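2,4-dihydroxyhept-2-ene-1,7-dioic acid aldolase (PDB 6BDD) binds heme and, as an H-NOX family protein, probably senses nitric oxide or another diatomic gas through the heme iron. Local coordinates at residues Ile161-Lys166 / Lys173-Lys178. Residues are numbered along the deposited sequence; the frame is centred on the assembly and turned at random.
Sequences ILEKIK and KFIINK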
# COMPACT_ATOMS: atom_id res chain seq x y z
N ILE A 161 -11.22 -9.36 -4.66
CA ILE A 161 -11.51 -10.28 -3.57
C ILE A 161 -10.19 -10.77 -2.99
O ILE A 161 -9.28 -11.16 -3.74
CB ILE A 161 -12.38 -11.45 -4.04
CG1 ILE A 161 -13.72 -10.94 -4.57
CG2 ILE A 161 -12.59 -12.46 -2.92
CD1 ILE A 161 -14.50 -11.97 -5.36
N LEU A 162 -10.08 -10.76 -1.66
CA LEU A 162 -8.88 -11.19 -0.96
C LEU A 162 -9.17 -12.50 -0.24
O LEU A 162 -10.12 -12.58 0.55
CB LEU A 162 -8.42 -10.13 0.04
CG LEU A 162 -7.52 -9.01 -0.49
CD1 LEU A 162 -8.28 -8.09 -1.44
CD2 LEU A 162 -6.92 -8.21 0.66
N GLU A 163 -8.37 -13.52 -0.53
CA GLU A 163 -8.46 -14.82 0.13
C GLU A 163 -7.15 -15.08 0.85
O GLU A 163 -6.11 -15.27 0.22
CB GLU A 163 -8.76 -15.93 -0.88
CG GLU A 163 -10.10 -15.80 -1.58
CD GLU A 163 -10.41 -16.99 -2.48
OE1 GLU A 163 -9.54 -17.88 -2.59
OE2 GLU A 163 -11.51 -17.02 -3.07
N LYS A 164 -7.20 -15.08 2.18
CA LYS A 164 -6.00 -15.29 2.99
C LYS A 164 -5.61 -16.76 2.93
O LYS A 164 -6.34 -17.62 3.43
CB LYS A 164 -6.24 -14.84 4.42
CG LYS A 164 -6.47 -13.34 4.58
CD LYS A 164 -6.72 -12.97 6.03
CE LYS A 164 -7.03 -11.49 6.17
NZ LYS A 164 -7.40 -11.13 7.57
N ILE A 165 -4.45 -17.05 2.32
CA ILE A 165 -3.94 -18.41 2.34
C ILE A 165 -3.41 -18.75 3.73
O ILE A 165 -3.64 -19.85 4.25
CB ILE A 165 -2.85 -18.59 1.26
CG1 ILE A 165 -3.33 -17.99 -0.07
CG2 ILE A 165 -2.50 -20.06 1.09
CD1 ILE A 165 -4.59 -18.63 -0.61
N LYS A 166 -2.68 -17.82 4.34
CA LYS A 166 -2.29 -17.92 5.74
C LYS A 166 -3.09 -16.89 6.53
O LYS A 166 -3.17 -15.72 6.13
CB LYS A 166 -0.79 -17.68 5.91
CG LYS A 166 0.08 -18.69 5.18
CD LYS A 166 1.51 -18.20 5.02
CE LYS A 166 2.26 -18.23 6.35
NZ LYS A 166 3.59 -17.57 6.24
N LYS A 173 -4.30 -14.39 -1.61
CA LYS A 173 -4.64 -14.50 -3.02
C LYS A 173 -5.55 -13.35 -3.41
O LYS A 173 -6.64 -13.19 -2.84
CB LYS A 173 -5.31 -15.85 -3.32
CG LYS A 173 -5.87 -15.96 -4.72
CD LYS A 173 -6.85 -17.11 -4.84
CE LYS A 173 -6.21 -18.31 -5.53
NZ LYS A 173 -7.22 -19.13 -6.26
N PHE A 174 -5.12 -12.55 -4.38
CA PHE A 174 -5.89 -11.43 -4.89
C PHE A 174 -6.61 -11.86 -6.16
O PHE A 174 -5.97 -12.27 -7.13
CB PHE A 174 -4.99 -10.22 -5.18
CG PHE A 174 -4.67 -9.39 -3.97
CD1 PHE A 174 -3.71 -9.80 -3.07
CD2 PHE A 174 -5.33 -8.19 -3.76
CE1 PHE A 174 -3.41 -9.02 -1.96
CE2 PHE A 174 -5.03 -7.41 -2.65
CZ PHE A 174 -4.07 -7.83 -1.75
N ILE A 175 -7.94 -11.79 -6.15
CA ILE A 175 -8.76 -12.06 -7.33
C ILE A 175 -9.32 -10.73 -7.80
O ILE A 175 -10.20 -10.15 -7.16
CB ILE A 175 -9.88 -13.07 -7.03
CG1 ILE A 175 -9.29 -14.41 -6.60
CG2 ILE A 175 -10.76 -13.24 -8.26
CD1 ILE A 175 -9.74 -14.87 -5.24
N ILE A 176 -8.80 -10.23 -8.92
CA ILE A 176 -9.13 -8.91 -9.44
C ILE A 176 -9.96 -9.07 -10.70
O ILE A 176 -9.56 -9.80 -11.62
CB ILE A 176 -7.85 -8.09 -9.71
CG1 ILE A 176 -6.99 -8.01 -8.45
CG2 ILE A 176 -8.21 -6.70 -10.20
CD1 ILE A 176 -5.53 -7.70 -8.72
N ASN A 177 -11.11 -8.40 -10.74
CA ASN A 177 -12.00 -8.42 -11.89
C ASN A 177 -12.41 -6.99 -12.21
O ASN A 177 -13.14 -6.37 -11.44
CB ASN A 177 -13.23 -9.29 -11.62
CG ASN A 177 -12.90 -10.77 -11.53
OD1 ASN A 177 -13.09 -11.39 -10.48
ND2 ASN A 177 -12.41 -11.33 -12.62
N LYS A 178 -11.93 -6.47 -13.34
CA LYS A 178 -12.26 -5.11 -13.74
C LYS A 178 -13.72 -5.01 -14.15
O LYS A 178 -14.26 -5.90 -14.82
CB LYS A 178 -11.36 -4.66 -14.88
CG LYS A 178 -11.37 -3.15 -15.12
CD LYS A 178 -10.52 -2.76 -16.31
CE LYS A 178 -11.30 -2.86 -17.61
NZ LYS A 178 -10.49 -2.44 -18.78
O HOH W 1 -9.92 -19.12 -5.08
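A beta hairpin of the H-NOX fold brings Ile-161 to Glu-163 against Lys-173 to Ile-175, antiparallel. Ile-161 and Ile-175 exchange two backbone hydrogen bonds: Ile-161 N to Ile-175 O and Ile-175 N to Ile-161 O are both 2.8 Å. Glu-163 and Lys-173 form the next hydrogen-bonded pair. Between these two pairs lies the non-hydrogen-bonded pair Leu-162 and Phe-174, whose side chains run side by side. CG of Leu-162 sits over one face of the Phe-174 ring, 4.0 Å from its centroid, a CH-pi contact. Leu-162 CD1 comes to 3.5 Å from Phe-174 CE2. Replacing Leu-162 by an alanine removes CG and both methyls, and would probably open a gap against this face of the Phe-174 ring. On the other face of the sheet, Glu-163 OE1 and Lys-173 NZ stay 4.5 Å apart, too far for a salt bridge. One water bridges them, donating a hydrogen bond to Glu-163 OE1 and accepting one from Lys-173 NZ. The bend at Lys-173 chi3 (-103°) helps bring NZ to this water. CD1 of Ile-175 packs against the Glu-163 carboxylate, 3.5 Å from OE2. Strand 158-164 is outermost in the sheet, and strand 171-178 pairs on its other side with strand 128-134. Phe-174 also touches Met-147 of helix 140-153 and Tyr-133, a heme-binding residue.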